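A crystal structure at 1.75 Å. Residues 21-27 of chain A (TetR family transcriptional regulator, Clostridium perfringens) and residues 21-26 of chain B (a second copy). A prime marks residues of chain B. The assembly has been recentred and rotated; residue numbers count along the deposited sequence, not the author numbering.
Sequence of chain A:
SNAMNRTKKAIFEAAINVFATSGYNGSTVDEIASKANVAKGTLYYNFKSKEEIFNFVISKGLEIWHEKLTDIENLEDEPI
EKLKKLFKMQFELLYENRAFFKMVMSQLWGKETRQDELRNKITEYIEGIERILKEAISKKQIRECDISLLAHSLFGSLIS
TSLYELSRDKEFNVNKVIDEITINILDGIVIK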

# COMPACT_ATOMS: atom_id res chain seq x y z
N THR A 21 -5.77 -3.00 14.52
CA THR A 21 -4.73 -3.30 15.50
C THR A 21 -4.16 -4.70 15.28
O THR A 21 -2.94 -4.89 15.23
N SER A 22 -5.04 -5.69 15.13
CA SER A 22 -4.65 -7.10 15.17
C SER A 22 -4.66 -7.78 13.82
O SER A 22 -4.19 -8.91 13.72
N GLY A 23 -5.18 -7.13 12.77
CA GLY A 23 -5.36 -7.79 11.50
C GLY A 23 -6.54 -8.73 11.53
O GLY A 23 -7.13 -9.00 12.59
N TYR A 24 -6.89 -9.27 10.36
CA TYR A 24 -8.11 -10.07 10.25
C TYR A 24 -8.03 -11.33 11.10
O TYR A 24 -8.91 -11.59 11.93
N ASN A 25 -6.99 -12.15 10.89
CA ASN A 25 -6.94 -13.46 11.56
C ASN A 25 -6.87 -13.32 13.07
O ASN A 25 -7.43 -14.15 13.81
N GLY A 26 -6.16 -12.30 13.56
CA GLY A 26 -6.03 -12.07 14.99
C GLY A 26 -7.22 -11.42 15.65
O GLY A 26 -7.31 -11.43 16.88
N SER A 27 -8.14 -10.84 14.87
CA SER A 27 -9.36 -10.28 15.42
C SER A 27 -10.37 -11.38 15.68
O SER A 27 -10.35 -12.43 15.03
N THR B 21 -0.47 -17.26 2.81
CA THR B 21 -1.73 -18.00 2.73
C THR B 21 -2.44 -18.10 4.08
O THR B 21 -3.65 -17.88 4.16
N SER B 22 -1.71 -18.44 5.14
CA SER B 22 -2.33 -18.65 6.44
C SER B 22 -2.18 -17.46 7.36
O SER B 22 -2.68 -17.50 8.49
N GLY B 23 -1.50 -16.40 6.92
CA GLY B 23 -1.20 -15.28 7.78
C GLY B 23 -0.07 -15.61 8.73
O GLY B 23 0.42 -16.74 8.83
N TYR B 24 0.40 -14.58 9.43
CA TYR B 24 1.29 -14.82 10.55
C TYR B 24 0.50 -15.36 11.73
O TYR B 24 0.76 -16.47 12.23
N ASN B 25 -0.47 -14.58 12.21
CA ASN B 25 -1.51 -15.13 13.05
C ASN B 25 -2.33 -16.10 12.21
O ASN B 25 -2.81 -15.73 11.13
N GLY B 26 -2.46 -17.33 12.67
CA GLY B 26 -3.13 -18.38 11.92
C GLY B 26 -2.19 -19.41 11.32
O GLY B 26 -2.64 -20.48 10.92

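Which side chains point into the contact? The two copies of one asparagine do most of the work: Asn25 and Asn25′ both direct their CA-to-CB bonds toward the opposite stretch, and both take the m rotamer at chi1, near -75° and -59°. Asn25 CB and Asn25′ CB lie 4.2 Å apart, so the two side chains pack against each other at their bases. Asn25′ CB also comes within 4.1 Å of Gly26 N. Ser22, also m, points sideways, while Ser22′, m as well, points away; these serines take part through their backbone carbonyls.

What direct polar bond joins the chains? Asn25 ND2 donates a hydrogen bond to Asn25′ O at 3.0 Å, with an N-H...O angle of 149°. Asn25 ND2 also sits 3.2 Å from Ser22′ O, but the angle is too poor for a hydrogen bond.

How does water extend this polar network? Ser22 O and Asn25′ ND2 lie 3.7 Å apart, and one water, set to the side of the line between them, bridges the two. It donates to Ser22 O at 2.5 Å and accepts from Gly26 N at 2.8 Å and from Asn25′ ND2 at 2.9 Å, tying that side chain to two backbone groups of chain A. A second water accepts from Asn25 ND2 at 3.1 Å and donates to Thr21′ O at 2.8 Å. Each asparagine amide thus reaches a carbonyl of the other chain through a water.

Why do glycines suit this tight space? Asn25 ND2 lies 3.9 Å from Gly23′ CA, and a CB on Gly23′ would fall only 2.5 Å from that nitrogen, a clash. Gly23′ also has positive phi, which by itself favours glycine. At Gly26, a CB would be tight against Asn25′ ND2, at 3.1 Å, and would clash with Ser22 O at 2.8 Å within its own chain.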

# COMPACT_ATOMS: atom_id res chain seq x y z
CB THR A 21 -5.32 -3.17 16.91
OG1 THR A 21 -5.61 -1.79 17.16
CG2 THR A 21 -4.33 -3.69 17.96
CB SER A 22 -5.59 -7.87 16.11
OG SER A 22 -5.65 -7.23 17.37
CB TYR A 24 -8.37 -10.42 8.79
CG TYR A 24 -9.66 -11.15 8.61
CD1 TYR A 24 -9.69 -12.54 8.54
CD2 TYR A 24 -10.87 -10.46 8.55
CE1 TYR A 24 -10.88 -13.22 8.39
CE2 TYR A 24 -12.06 -11.13 8.41
CZ TYR A 24 -12.06 -12.51 8.33
OH TYR A 24 -13.23 -13.19 8.18
CB ASN A 25 -5.74 -14.26 11.05
CG ASN A 25 -5.96 -14.82 9.65
OD1 ASN A 25 -7.08 -14.84 9.14
ND2 ASN A 25 -4.88 -15.28 9.03
CB SER A 27 -9.94 -9.25 14.47
OG SER A 27 -8.97 -8.25 14.16
CB THR B 21 -1.47 -19.41 2.18
OG1 THR B 21 -1.16 -19.33 0.79
CG2 THR B 21 -2.70 -20.29 2.36
CB SER B 22 -1.74 -19.89 7.11
OG SER B 22 -1.77 -21.00 6.23
CB TYR B 24 2.03 -13.54 10.95
CG TYR B 24 2.95 -13.79 12.12
CD1 TYR B 24 4.22 -14.32 11.93
CD2 TYR B 24 2.53 -13.53 13.42
CE1 TYR B 24 5.06 -14.57 13.01
CE2 TYR B 24 3.35 -13.77 14.50
CZ TYR B 24 4.61 -14.29 14.29
OH TYR B 24 5.42 -14.52 15.38
CB ASN B 25 -2.38 -14.01 13.62
CG ASN B 25 -1.57 -13.02 14.42
OD1 ASN B 25 -0.66 -13.41 15.17
ND2 ASN B 25 -1.88 -11.74 14.28
O HOH W 1 -3.97 -11.03 12.34
O HOH W 2 -5.02 -16.33 6.12